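Local structure of probable TonB-dependent siderophore receptor PiuA (5FP1) at residues Glu20-Val25 with Val46-Leu51; Gly157-Tyr161 with Arg708-Leu712; Asp231-Tyr236 with Ser699-Glu704; Arg544-Thr550 with Asn561-Val567. The protein probably carries out the first step of siderophore-mediated iron uptake across the outer membrane, binding iron-chelating siderophores, possibly including ferric enterobactin with micromolar affinity. One frame throughout, in Å; residues are numbered along the deposited sequence.

Contact 1. Residues Glu20-Val25 with Val46-Leu51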
loop_
_atom_site.group_PDB
_atom_site.type_symbol
_atom_site.label_atom_id
_atom_site.label_comp_id
_atom_site.label_asym_id
_atom_site.label_seq_id
_atom_site.Cartn_x
_atom_site.Cartn_y
_atom_site.Cartn_z
ATOM N N GLU A 20 -8.862 22.557 -5.747
ATOM C CA GLU A 20 -7.910 22.025 -4.758
ATOM C C GLU A 20 -8.564 21.699 -3.418
ATOM O O GLU A 20 -8.036 20.919 -2.631
ATOM C CB GLU A 20 -6.795 23.029 -4.499
ATOM C CG GLU A 20 -5.528 22.786 -5.293
ATOM C CD GLU A 20 -4.356 23.560 -4.722
ATOM O OE1 GLU A 20 -4.039 23.368 -3.528
ATOM O OE2 GLU A 20 -3.754 24.364 -5.465
ATOM N N GLU A 21 -9.701 22.321 -3.148
ATOM C CA GLU A 21 -10.383 22.112 -1.895
ATOM C C GLU A 21 -11.494 21.078 -2.008
ATOM O O GLU A 21 -12.111 20.745 -1.012
ATOM C CB GLU A 21 -10.918 23.441 -1.352
ATOM C CG GLU A 21 -9.803 24.341 -0.834
ATOM C CD GLU A 21 -10.224 25.789 -0.674
ATOM O OE1 GLU A 21 -11.139 26.237 -1.400
ATOM O OE2 GLU A 21 -9.625 26.482 0.176
ATOM N N SER A 22 -11.735 20.538 -3.200
ATOM C CA SER A 22 -12.787 19.566 -3.340
ATOM C C SER A 22 -12.362 18.128 -2.950
ATOM O O SER A 22 -11.265 17.689 -3.260
ATOM C CB SER A 22 -13.322 19.539 -4.763
ATOM O OG SER A 22 -14.454 18.664 -4.831
ATOM N N LEU A 23 -13.276 17.414 -2.309
ATOM C CA LEU A 23 -13.123 15.985 -2.067
ATOM C C LEU A 23 -13.370 15.148 -3.336
ATOM O O LEU A 23 -13.061 13.963 -3.376
ATOM C CB LEU A 23 -14.059 15.554 -0.947
ATOM C CG LEU A 23 -13.758 16.113 0.459
ATOM C CD1 LEU A 23 -14.829 15.661 1.420
ATOM C CD2 LEU A 23 -12.392 15.672 0.963
ATOM N N LYS A 24 -13.918 15.782 -4.370
ATOM C CA LYS A 24 -14.194 15.131 -5.645
ATOM C C LYS A 24 -13.052 15.436 -6.579
ATOM O O LYS A 24 -12.688 16.606 -6.776
ATOM C CB LYS A 24 -15.523 15.676 -6.194
ATOM C CG LYS A 24 -15.885 15.392 -7.646
ATOM C CD LYS A 24 -17.214 16.089 -7.942
ATOM C CE LYS A 24 -17.719 15.873 -9.351
ATOM N NZ LYS A 24 -17.112 16.887 -10.251
ATOM N N VAL A 25 -12.439 14.397 -7.132
ATOM C CA VAL A 25 -11.373 14.601 -8.097
ATOM C C VAL A 25 -11.840 14.148 -9.475
ATOM O O VAL A 25 -12.262 13.006 -9.622
ATOM C CB VAL A 25 -10.119 13.810 -7.657
ATOM C CG1 VAL A 25 -8.982 13.959 -8.659
ATOM C CG2 VAL A 25 -9.690 14.263 -6.267
ATOM N N VAL A 46 -9.745 8.247 -5.496
ATOM C CA VAL A 46 -8.656 9.182 -5.191
ATOM C C VAL A 46 -8.774 9.679 -3.764
ATOM O O VAL A 46 -9.811 10.201 -3.351
ATOM C CB VAL A 46 -8.628 10.351 -6.177
ATOM C CG1 VAL A 46 -7.482 11.309 -5.842
ATOM C CG2 VAL A 46 -8.478 9.833 -7.595
ATOM N N ILE A 47 -7.738 9.435 -2.979
ATOM C CA ILE A 47 -7.636 10.022 -1.661
ATOM C C ILE A 47 -7.148 11.455 -1.862
ATOM O O ILE A 47 -5.974 11.704 -2.133
ATOM C CB ILE A 47 -6.669 9.249 -0.753
ATOM C CG1 ILE A 47 -7.049 7.781 -0.703
ATOM C CG2 ILE A 47 -6.725 9.826 0.647
ATOM C CD1 ILE A 47 -6.060 6.923 0.072
ATOM N N SER A 48 -8.069 12.409 -1.779
ATOM C CA SER A 48 -7.783 13.766 -2.229
ATOM C C SER A 48 -6.902 14.554 -1.250
ATOM O O SER A 48 -6.818 14.241 -0.067
ATOM C CB SER A 48 -9.090 14.521 -2.438
ATOM O OG SER A 48 -9.745 14.709 -1.203
ATOM N N LYS A 49 -6.289 15.602 -1.763
ATOM C CA LYS A 49 -5.546 16.584 -0.973
ATOM C C LYS A 49 -6.359 17.057 0.218
ATOM O O LYS A 49 -5.861 17.081 1.355
ATOM C CB LYS A 49 -5.162 17.757 -1.860
ATOM C CG LYS A 49 -4.335 18.841 -1.188
ATOM C CD LYS A 49 -3.989 19.911 -2.217
ATOM C CE LYS A 49 -2.906 20.870 -1.753
ATOM N NZ LYS A 49 -3.452 21.823 -0.775
ATOM N N GLN A 50 -7.623 17.385 -0.004
ATOM C CA GLN A 50 -8.414 17.946 1.090
ATOM C C GLN A 50 -8.711 16.898 2.147
ATOM O O GLN A 50 -8.726 17.203 3.337
ATOM C CB GLN A 50 -9.722 18.586 0.596
ATOM C CG GLN A 50 -10.466 19.363 1.693
ATOM C CD GLN A 50 -9.655 20.519 2.231
ATOM O OE1 GLN A 50 -9.148 21.334 1.466
ATOM N NE2 GLN A 50 -9.482 20.566 3.540
ATOM N N LEU A 51 -8.968 15.670 1.721
ATOM C CA LEU A 51 -9.182 14.597 2.675
ATOM C C LEU A 51 -7.927 14.366 3.506
ATOM O O LEU A 51 -8.007 14.170 4.722
ATOM C CB LEU A 51 -9.618 13.309 1.972
ATOM C CG LEU A 51 -9.969 12.112 2.862
ATOM C CD1 LEU A 51 -11.126 12.414 3.806
ATOM C CD2 LEU A 51 -10.355 10.913 2.014
HETATM O O HOH W 1 -8.670 18.103 -2.644
HETATM O O HOH W 2 -11.599 12.821 -1.231
#
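At the edge of the plug of a TonB-dependent receptor, the N-terminal segment Glu20-Val25, the end of a 3-10 turn followed by loop, lies over the turn where strand 43-47 passes into helix 49-55. Gln50, Leu23 and Glu20 lose the most surface, 73, 70 and 63 Å². Gln50, in the first turn of the helix, lies against the backbone of Glu21, with its CG 3.5 Å from Glu21 O, while its NE2 is hydrogen-bonded to Asp54. Leu23 reaches the helix start: its CD2 makes an apolar contact with Leu51 CB at 3.8 Å and lies 3.5 Å from Leu51 N, and its side chain also touches Asn583 and Ser585 of the barrel, so the residue sits between plug and wall. Glu20 OE1 forms a salt bridge with Lys49 NZ at 3.2 Å, but as a hydrogen bond it is weak, the Glu20 side chain is poorly ordered, and the stronger partner of Lys49 NZ is Glu53. At the other end Val25 CG2 packs on Val46 CG1 at 3.7 Å. No direct backbone hydrogen bond joins the segments; water 1 bridges instead, donating to Glu20 O and Ser22 O and accepting from Gln50 N. Ser48 is the N-cap: its OG accepts from Leu51 N at 3.2 Å.

Contact 2. Residues Gly157-Tyr161 with Arg708-Leu712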
loop_
_atom_site.group_PDB
_atom_site.type_symbol
_atom_site.label_atom_id
_atom_site.label_comp_id
_atom_site.label_asym_id
_atom_site.label_seq_id
_atom_site.Cartn_x
_atom_site.Cartn_y
_atom_site.Cartn_z
ATOM N N GLY A 157 0.783 16.292 19.896
ATOM C CA GLY A 157 -0.337 15.438 20.218
ATOM C C GLY A 157 -0.086 14.504 21.371
ATOM O O GLY A 157 1.019 14.421 21.887
ATOM N N THR A 158 -1.123 13.793 21.766
ATOM C CA THR A 158 -1.003 12.863 22.868
ATOM C C THR A 158 -0.021 11.736 22.500
ATOM O O THR A 158 0.249 11.480 21.299
ATOM C CB THR A 158 -2.370 12.285 23.216
ATOM O OG1 THR A 158 -2.974 11.794 22.016
ATOM C CG2 THR A 158 -3.267 13.367 23.812
ATOM N N ASP A 159 0.513 11.095 23.534
ATOM C CA ASP A 159 1.524 10.026 23.395
ATOM C C ASP A 159 2.734 10.481 22.597
ATOM O O ASP A 159 3.248 9.766 21.727
ATOM C CB ASP A 159 0.886 8.752 22.831
ATOM C CG ASP A 159 0.028 8.032 23.867
ATOM O OD1 ASP A 159 0.478 7.948 25.032
ATOM O OD2 ASP A 159 -1.100 7.573 23.559
ATOM N N ASN A 160 3.195 11.689 22.937
ATOM C CA ASN A 160 4.463 12.245 22.472
ATOM C C ASN A 160 4.558 12.364 20.953
ATOM O O ASN A 160 5.599 12.135 20.370
ATOM C CB ASN A 160 5.639 11.448 23.029
ATOM C CG ASN A 160 5.796 11.654 24.531
ATOM O OD1 ASN A 160 5.717 12.780 25.018
ATOM N ND2 ASN A 160 5.973 10.571 25.272
ATOM N N TYR A 161 3.457 12.763 20.350
ATOM C CA TYR A 161 3.428 13.147 18.934
ATOM C C TYR A 161 3.957 14.562 18.755
ATOM O O TYR A 161 3.497 15.492 19.425
ATOM C CB TYR A 161 1.986 13.052 18.487
ATOM C CG TYR A 161 1.648 13.395 17.058
ATOM C CD1 TYR A 161 1.702 14.712 16.600
ATOM C CD2 TYR A 161 1.185 12.419 16.180
ATOM C CE1 TYR A 161 1.332 15.032 15.314
ATOM C CE2 TYR A 161 0.812 12.732 14.889
ATOM C CZ TYR A 161 0.873 14.042 14.461
ATOM O OH TYR A 161 0.495 14.372 13.185
ATOM N N ARG A 708 -7.101 5.761 21.079
ATOM C CA ARG A 708 -7.507 7.163 20.921
ATOM C C ARG A 708 -6.317 8.104 21.005
ATOM O O ARG A 708 -5.411 7.934 21.828
ATOM C CB ARG A 708 -8.537 7.540 22.003
ATOM C CG ARG A 708 -9.072 8.965 21.868
ATOM C CD ARG A 708 -10.398 9.107 22.574
ATOM N NE ARG A 708 -10.267 8.861 23.997
ATOM C CZ ARG A 708 -11.244 8.405 24.776
ATOM N NH1 ARG A 708 -12.447 8.119 24.282
ATOM N NH2 ARG A 708 -11.004 8.220 26.062
ATOM N N SER A 709 -6.304 9.120 20.155
ATOM C CA SER A 709 -5.281 10.144 20.231
ATOM C C SER A 709 -5.897 11.496 19.860
ATOM O O SER A 709 -6.981 11.547 19.305
ATOM C CB SER A 709 -4.111 9.844 19.291
ATOM O OG SER A 709 -4.517 9.949 17.932
ATOM N N ALA A 710 -5.188 12.563 20.182
ATOM C CA ALA A 710 -5.562 13.901 19.752
ATOM C C ALA A 710 -4.331 14.586 19.231
ATOM O O ALA A 710 -3.244 14.431 19.772
ATOM C CB ALA A 710 -6.133 14.705 20.926
ATOM N N VAL A 711 -4.516 15.392 18.193
ATOM C CA VAL A 711 -3.451 16.208 17.660
ATOM C C VAL A 711 -3.933 17.642 17.495
ATOM O O VAL A 711 -5.043 17.873 17.008
ATOM C CB VAL A 711 -3.006 15.689 16.289
ATOM C CG1 VAL A 711 -1.964 16.605 15.687
ATOM C CG2 VAL A 711 -2.441 14.270 16.434
ATOM N N LEU A 712 -3.090 18.591 17.872
ATOM C CA LEU A 712 -3.404 20.006 17.672
ATOM C C LEU A 712 -2.336 20.619 16.822
ATOM O O LEU A 712 -1.147 20.516 17.130
ATOM C CB LEU A 712 -3.485 20.751 19.010
ATOM C CG LEU A 712 -3.848 22.240 18.887
ATOM C CD1 LEU A 712 -5.284 22.349 18.403
ATOM C CD2 LEU A 712 -3.677 22.933 20.233
HETATM O O HOH W 3 -1.330 12.222 19.082
HETATM O O HOH W 4 -2.845 9.186 22.384
#
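Gly157 and Val711 form an antiparallel non-hydrogen-bonded pair, their CA atoms 4.1 Å apart, where the first barrel strand, 149-157, meets the last, 709-717. This seam closes the TonB-dependent receptor barrel. Next to the pair, Thr158 N donates to Ala710 O at 3.0 Å with an angle of 156°. The approach is tight: Gly157 CA is 3.1 Å from Ala710 O, and a CB on Gly157 would come within 2.6 Å of that oxygen, a clash. The chain then turns back through Asp159 and Asn160, both with positive phi, and Gly157 N bonds to Tyr161 O at 2.9 Å. Thr158 continues the pairing with its side chain: Ala710 N donates to Thr158 OG1 at 3.0 Å and 165°, where a backbone carbonyl would otherwise be expected. Thr158 OG1 in turn donates to water 4, which also bridges Asp159 OD2 and Arg708 O. On the face bearing Val711, the Tyr161 ring receives Val711 CG2 in a CH-pi contact, 3.8 Å from the centroid and 8° off the normal; His185 meets the same ring edge-to-face. Through backbone, hydroxyl and water-mediated bonds, the N and O of Ala710 and the carbonyl of Arg708 therefore keep partners where regular pairing gives out.

Contact 3. Residues Asp231-Tyr236 with Ser699-Glu704. With PO4 (phosphate ion), chain B.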
loop_
_atom_site.group_PDB
_atom_site.type_symbol
_atom_site.label_atom_id
_atom_site.label_comp_id
_atom_site.label_asym_id
_atom_site.label_seq_id
_atom_site.Cartn_x
_atom_site.Cartn_y
_atom_site.Cartn_z
ATOM N N ASP A 231 6.477 -2.186 15.974
ATOM C CA ASP A 231 5.371 -2.841 16.614
ATOM C C ASP A 231 5.503 -4.344 16.589
ATOM O O ASP A 231 6.244 -4.929 15.775
ATOM C CB ASP A 231 4.054 -2.416 15.955
ATOM C CG ASP A 231 2.851 -2.550 16.904
ATOM O OD1 ASP A 231 3.025 -2.954 18.079
ATOM O OD2 ASP A 231 1.740 -2.257 16.442
ATOM N N SER A 232 4.804 -4.950 17.532
ATOM C CA SER A 232 4.620 -6.374 17.613
ATOM C C SER A 232 3.150 -6.608 17.260
ATOM O O SER A 232 2.572 -5.930 16.399
ATOM C CB SER A 232 4.960 -6.873 19.026
ATOM O OG SER A 232 4.886 -8.296 19.140
ATOM N N GLY A 233 2.524 -7.554 17.919
ATOM C CA GLY A 233 1.118 -7.813 17.696
ATOM C C GLY A 233 0.517 -8.536 18.884
ATOM O O GLY A 233 1.162 -8.641 19.929
ATOM N N ILE A 234 -0.708 -9.030 18.712
ATOM C CA ILE A 234 -1.423 -9.781 19.746
ATOM C C ILE A 234 -1.623 -11.207 19.240
ATOM O O ILE A 234 -2.110 -11.421 18.099
ATOM C CB ILE A 234 -2.762 -9.127 20.104
ATOM C CG1 ILE A 234 -2.567 -7.665 20.491
ATOM C CG2 ILE A 234 -3.479 -9.913 21.205
ATOM C CD1 ILE A 234 -1.663 -7.431 21.697
ATOM N N PRO A 235 -1.185 -12.192 20.031
ATOM C CA PRO A 235 -1.211 -13.582 19.543
ATOM C C PRO A 235 -2.635 -14.121 19.451
ATOM O O PRO A 235 -3.459 -13.786 20.299
ATOM C CB PRO A 235 -0.444 -14.345 20.622
ATOM C CG PRO A 235 -0.663 -13.540 21.874
ATOM C CD PRO A 235 -0.751 -12.112 21.438
ATOM N N TYR A 236 -2.908 -14.978 18.471
ATOM C CA TYR A 236 -4.217 -15.658 18.408
ATOM C C TYR A 236 -4.287 -16.665 19.558
ATOM O O TYR A 236 -3.293 -17.369 19.847
ATOM C CB TYR A 236 -4.362 -16.463 17.128
ATOM C CG TYR A 236 -4.396 -15.643 15.839
ATOM C CD1 TYR A 236 -5.411 -14.719 15.599
ATOM C CD2 TYR A 236 -3.435 -15.816 14.862
ATOM C CE1 TYR A 236 -5.440 -13.958 14.433
ATOM C CE2 TYR A 236 -3.487 -15.096 13.679
ATOM C CZ TYR A 236 -4.474 -14.166 13.474
ATOM O OH TYR A 236 -4.490 -13.472 12.280
ATOM N N SER A 699 -0.837 -16.827 10.312
ATOM C CA SER A 699 -0.677 -17.550 11.560
ATOM C C SER A 699 -0.161 -16.616 12.664
ATOM O O SER A 699 0.234 -15.481 12.409
ATOM C CB SER A 699 0.251 -18.749 11.359
ATOM O OG SER A 699 0.062 -19.651 12.428
ATOM N N HIS A 700 -0.210 -17.092 13.889
ATOM C CA HIS A 700 0.489 -16.484 15.019
ATOM C C HIS A 700 -0.133 -15.241 15.675
ATOM O O HIS A 700 -0.301 -15.217 16.903
ATOM C CB HIS A 700 1.947 -16.197 14.675
ATOM C CG HIS A 700 2.643 -17.327 13.983
ATOM N ND1 HIS A 700 2.655 -18.615 14.479
ATOM C CD2 HIS A 700 3.374 -17.356 12.840
ATOM C CE1 HIS A 700 3.352 -19.389 13.667
ATOM N NE2 HIS A 700 3.799 -18.650 12.665
ATOM N N TYR A 701 -0.422 -14.200 14.902
ATOM C CA TYR A 701 -0.791 -12.922 15.497
ATOM C C TYR A 701 -1.568 -12.016 14.579
ATOM O O TYR A 701 -1.631 -12.209 13.347
ATOM C CB TYR A 701 0.459 -12.178 15.993
ATOM C CG TYR A 701 1.211 -11.478 14.889
ATOM C CD1 TYR A 701 2.131 -12.156 14.096
ATOM C CD2 TYR A 701 0.984 -10.135 14.622
ATOM C CE1 TYR A 701 2.782 -11.518 13.038
ATOM C CE2 TYR A 701 1.666 -9.481 13.624
ATOM C CZ TYR A 701 2.567 -10.166 12.827
ATOM O OH TYR A 701 3.219 -9.468 11.816
ATOM N N ALA A 702 -2.178 -11.021 15.207
ATOM C CA ALA A 702 -2.807 -9.905 14.522
ATOM C C ALA A 702 -2.274 -8.592 15.063
ATOM O O ALA A 702 -1.803 -8.515 16.197
ATOM C CB ALA A 702 -4.294 -9.951 14.701
ATOM N N THR A 703 -2.389 -7.535 14.272
ATOM C CA THR A 703 -1.841 -6.247 14.648
ATOM C C THR A 703 -2.968 -5.391 15.179
ATOM O O THR A 703 -3.977 -5.180 14.500
ATOM C CB THR A 703 -1.206 -5.535 13.431
ATOM O OG1 THR A 703 -0.141 -6.341 12.919
ATOM C CG2 THR A 703 -0.657 -4.164 13.782
ATOM N N GLU A 704 -2.788 -4.884 16.392
ATOM C CA GLU A 704 -3.741 -3.964 16.990
ATOM C C GLU A 704 -3.656 -2.562 16.400
ATOM O O GLU A 704 -2.577 -2.004 16.174
ATOM C CB GLU A 704 -3.538 -3.940 18.526
ATOM C CG GLU A 704 -4.654 -3.286 19.329
ATOM C CD GLU A 704 -4.410 -3.378 20.843
ATOM O OE1 GLU A 704 -3.595 -4.226 21.282
ATOM O OE2 GLU A 704 -5.027 -2.599 21.588
HETATM P P PO4 B . 6.936 -19.684 11.767
HETATM O O1 PO4 B . 6.780 -20.516 13.022
HETATM O O2 PO4 B . 7.016 -18.233 12.188
HETATM O O3 PO4 B . 5.743 -19.888 10.833
HETATM O O4 PO4 B . 8.215 -20.079 11.048
HETATM O O HOH W 5 -0.193 -4.701 17.692
HETATM O O HOH W 6 2.384 -5.592 13.734
#
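Three backbone hydrogen bonds join these segments as antiparallel strands. Ile234 N donates to Ala702 O at 2.8 Å and Ala702 N returns a bond to Ile234 O at 2.9 Å, both nearly linear; Tyr236 N to His700 O follows at 3.1 Å. The pair belongs to a small three-stranded sheet, 234-238, 701-704 and 693-696, separate from the barrel wall. Proline lacks an amide hydrogen, but Pro235 falls at a non-hydrogen-bonded position opposite Tyr701 and so costs the pairing nothing; its CA makes a CA-H...O contact with His700 O at 3.2 Å. Beyond Ile234 two waters take over: water 5 links Ser232 O to Glu704 N, and water 6 links Ser232 O to Thr703 OG1. Glycine suits position 233, since an ideal CB on Gly233 would clash with Tyr701 CD2. Tyr236, with 85 Å² covered, places one ring face over Tyr701 C and its CE1 4.2 Å from Ala702 CB; its hydroxyl bonds to Tyr697 O. Tyr701 reaches the plug loop, its OH bonded to Gly75 O. His700 ND1 bonds to Ser307 OG, and on the other ring nitrogen His700 NE2 donates to O3 of a phosphate, probably from the crystallisation liquor, at 2.9 Å.

Contact 4. Residues Arg544-Thr550 with Asn561-Val567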
loop_
_atom_site.group_PDB
_atom_site.type_symbol
_atom_site.label_atom_id
_atom_site.label_comp_id
_atom_site.label_asym_id
_atom_site.label_seq_id
_atom_site.Cartn_x
_atom_site.Cartn_y
_atom_site.Cartn_z
ATOM N N ARG A 544 -16.453 -9.215 -11.088
ATOM C CA ARG A 544 -15.712 -10.382 -10.663
ATOM C C ARG A 544 -14.236 -10.145 -10.971
ATOM O O ARG A 544 -13.845 -9.939 -12.134
ATOM C CB ARG A 544 -16.186 -11.657 -11.326
ATOM C CG ARG A 544 -15.314 -12.859 -10.940
ATOM C CD ARG A 544 -15.891 -14.165 -11.475
ATOM N NE ARG A 544 -17.170 -14.412 -10.837
ATOM C CZ ARG A 544 -18.095 -15.256 -11.278
ATOM N NH1 ARG A 544 -17.892 -15.978 -12.356
ATOM N NH2 ARG A 544 -19.229 -15.368 -10.637
ATOM N N THR A 545 -13.454 -10.089 -9.905
ATOM C CA THR A 545 -11.980 -9.951 -9.970
ATOM C C THR A 545 -11.444 -11.252 -9.419
ATOM O O THR A 545 -11.800 -11.657 -8.296
ATOM C CB THR A 545 -11.506 -8.743 -9.154
ATOM O OG1 THR A 545 -11.859 -7.525 -9.847
ATOM C CG2 THR A 545 -9.959 -8.774 -8.918
ATOM N N GLU A 546 -10.660 -11.958 -10.224
ATOM C CA GLU A 546 -10.288 -13.305 -9.905
ATOM C C GLU A 546 -8.921 -13.661 -10.388
ATOM O O GLU A 546 -8.426 -13.108 -11.375
ATOM C CB GLU A 546 -11.284 -14.313 -10.506
ATOM C CG GLU A 546 -11.327 -14.308 -12.010
ATOM C CD GLU A 546 -12.406 -15.231 -12.579
ATOM O OE1 GLU A 546 -12.590 -16.350 -12.047
ATOM O OE2 GLU A 546 -13.069 -14.814 -13.550
ATOM N N LYS A 547 -8.337 -14.637 -9.711
ATOM C CA LYS A 547 -7.073 -15.209 -10.155
ATOM C C LYS A 547 -7.338 -16.662 -10.529
ATOM O O LYS A 547 -7.269 -17.563 -9.688
ATOM C CB LYS A 547 -5.995 -15.087 -9.080
ATOM C CG LYS A 547 -4.626 -15.468 -9.589
ATOM C CD LYS A 547 -3.597 -15.533 -8.481
ATOM C CE LYS A 547 -3.188 -14.179 -7.973
ATOM N NZ LYS A 547 -2.207 -14.343 -6.838
ATOM N N GLN A 548 -7.680 -16.868 -11.797
ATOM C CA GLN A 548 -8.159 -18.164 -12.255
ATOM C C GLN A 548 -7.003 -19.132 -12.468
ATOM O O GLN A 548 -7.211 -20.316 -12.616
ATOM C CB GLN A 548 -9.006 -17.997 -13.531
ATOM C CG GLN A 548 -8.235 -17.658 -14.792
ATOM C CD GLN A 548 -7.897 -16.188 -14.926
ATOM O OE1 GLN A 548 -8.190 -15.385 -14.057
ATOM N NE2 GLN A 548 -7.265 -15.834 -16.025
ATOM N N ASN A 549 -5.774 -18.630 -12.476
ATOM C CA ASN A 549 -4.610 -19.494 -12.448
ATOM C C ASN A 549 -3.676 -19.019 -11.361
ATOM O O ASN A 549 -2.893 -18.064 -11.559
ATOM C CB ASN A 549 -3.881 -19.484 -13.798
ATOM C CG ASN A 549 -4.539 -20.380 -14.801
ATOM O OD1 ASN A 549 -4.415 -21.604 -14.731
ATOM N ND2 ASN A 549 -5.277 -19.790 -15.715
ATOM N N THR A 550 -3.789 -19.670 -10.209
ATOM C CA THR A 550 -3.009 -19.344 -9.027
ATOM C C THR A 550 -1.943 -20.392 -8.840
ATOM O O THR A 550 -2.202 -21.601 -9.019
ATOM C CB THR A 550 -3.918 -19.351 -7.785
ATOM O OG1 THR A 550 -4.945 -18.363 -7.929
ATOM C CG2 THR A 550 -3.135 -19.079 -6.504
ATOM N N ASN A 561 0.358 -24.318 -11.452
ATOM C CA ASN A 561 -0.542 -23.168 -11.590
ATOM C C ASN A 561 -2.027 -23.545 -11.646
ATOM O O ASN A 561 -2.770 -22.999 -12.463
ATOM C CB ASN A 561 -0.237 -22.462 -12.886
ATOM C CG ASN A 561 0.615 -21.239 -12.713
ATOM O OD1 ASN A 561 0.894 -20.786 -11.603
ATOM N ND2 ASN A 561 1.035 -20.687 -13.836
ATOM N N VAL A 562 -2.468 -24.410 -10.742
ATOM C CA VAL A 562 -3.794 -25.011 -10.827
ATOM C C VAL A 562 -4.773 -24.466 -9.790
ATOM O O VAL A 562 -5.916 -24.903 -9.738
ATOM C CB VAL A 562 -3.701 -26.551 -10.650
ATOM C CG1 VAL A 562 -2.957 -27.175 -11.821
ATOM C CG2 VAL A 562 -3.001 -26.907 -9.356
ATOM N N GLY A 563 -4.341 -23.517 -8.965
ATOM C CA GLY A 563 -5.228 -22.955 -7.968
ATOM C C GLY A 563 -6.187 -21.936 -8.575
ATOM O O GLY A 563 -5.985 -21.466 -9.698
ATOM N N GLU A 564 -7.231 -21.598 -7.832
ATOM C CA GLU A 564 -8.212 -20.630 -8.287
ATOM C C GLU A 564 -8.828 -19.936 -7.122
ATOM O O GLU A 564 -9.124 -20.551 -6.098
ATOM C CB GLU A 564 -9.374 -21.310 -9.064
ATOM C CG GLU A 564 -8.940 -22.202 -10.194
ATOM C CD GLU A 564 -10.088 -23.026 -10.779
ATOM O OE1 GLU A 564 -11.243 -22.836 -10.395
ATOM O OE2 GLU A 564 -9.824 -23.874 -11.632
ATOM N N SER A 565 -9.116 -18.652 -7.301
ATOM C CA SER A 565 -9.869 -17.893 -6.338
ATOM C C SER A 565 -10.597 -16.793 -7.079
ATOM O O SER A 565 -10.242 -16.451 -8.216
ATOM C CB SER A 565 -8.959 -17.293 -5.240
ATOM O OG SER A 565 -8.221 -16.196 -5.767
ATOM N N LYS A 566 -11.632 -16.256 -6.442
ATOM C CA LYS A 566 -12.420 -15.190 -7.030
ATOM C C LYS A 566 -13.091 -14.330 -6.004
ATOM O O LYS A 566 -13.377 -14.769 -4.886
ATOM C CB LYS A 566 -13.484 -15.719 -7.991
ATOM C CG LYS A 566 -14.584 -16.499 -7.317
ATOM C CD LYS A 566 -15.672 -16.802 -8.357
ATOM C CE LYS A 566 -16.670 -17.825 -7.849
ATOM N NZ LYS A 566 -17.788 -17.095 -7.222
ATOM N N VAL A 567 -13.336 -13.082 -6.404
ATOM C CA VAL A 567 -14.039 -12.132 -5.589
ATOM C C VAL A 567 -15.169 -11.533 -6.430
ATOM O O VAL A 567 -14.909 -10.856 -7.435
ATOM C CB VAL A 567 -13.103 -10.995 -5.080
ATOM C CG1 VAL A 567 -13.874 -10.003 -4.234
ATOM C CG2 VAL A 567 -11.932 -11.539 -4.284
HETATM O O HOH W 7 -11.155 -17.978 -10.490
HETATM O O HOH W 8 -5.773 -17.149 -5.715
#
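Arg544 is the first residue of this part of the barrel-wall beta hairpin of strands 536-555 and 558-575. One face of its guanidinium lies over Lys566 CD; the like charges approach to 4.1 Å between Arg544 NH2 and Lys566 NZ, and both side chains have Asp568 as salt-bridge partner. Thr545 exchanges two backbone hydrogen bonds, Thr545 N to Val567 O at 3.0 Å and Val567 N to Thr545 O at 2.8 Å. Glu546 faces Lys566 in a non-hydrogen-bonded pair, its CB 3.6 Å from Lys566 CB; water 7 joins Glu546 OE1 to Ser565 O, and Glu546 OE2 is hydrogen-bonded to Gln521. Lys547 restores the exchange, its N 3.0 Å from Ser565 O and its O 3.2 Å from Ser565 N. Then the chain turns a corner and the register slips by one: Gln548 and Asn549 both face Glu519, while Val562 and Gly563 both face Thr550, two classic beta bulges. Pairing resumes with Thr550 N to Gly563 O and Gly563 N to Thr550 O, both 2.9 Å. Water 8 connects Thr550 OG1 with Ser565 OG, which also bonds to Tyr90 of the plug. Six backbone bonds thus hold the hairpin on both sides of the bulged corner, while polar side chains tie it to its neighbours.

How the contacts relate
From the N terminus, contact 1 comes first, closing a short loop of 20 residues before the barrel begins and setting the leading segment against the plug. Contact 2 then spans almost all of the barrel sequence, joining its first strand to its last. Within that span lies contact 3, which links segments 463 residues apart in a small sheet that is separate from the barrel sheet; strand 701-704 is followed directly by strand 709-717 of contact 2. Contact 4, a local hairpin, falls within both wider loops. None cross. Contacts 2 and 4 belong to the same barrel sheet, on opposite sides of the chain's centre, with centres about 43 Å apart.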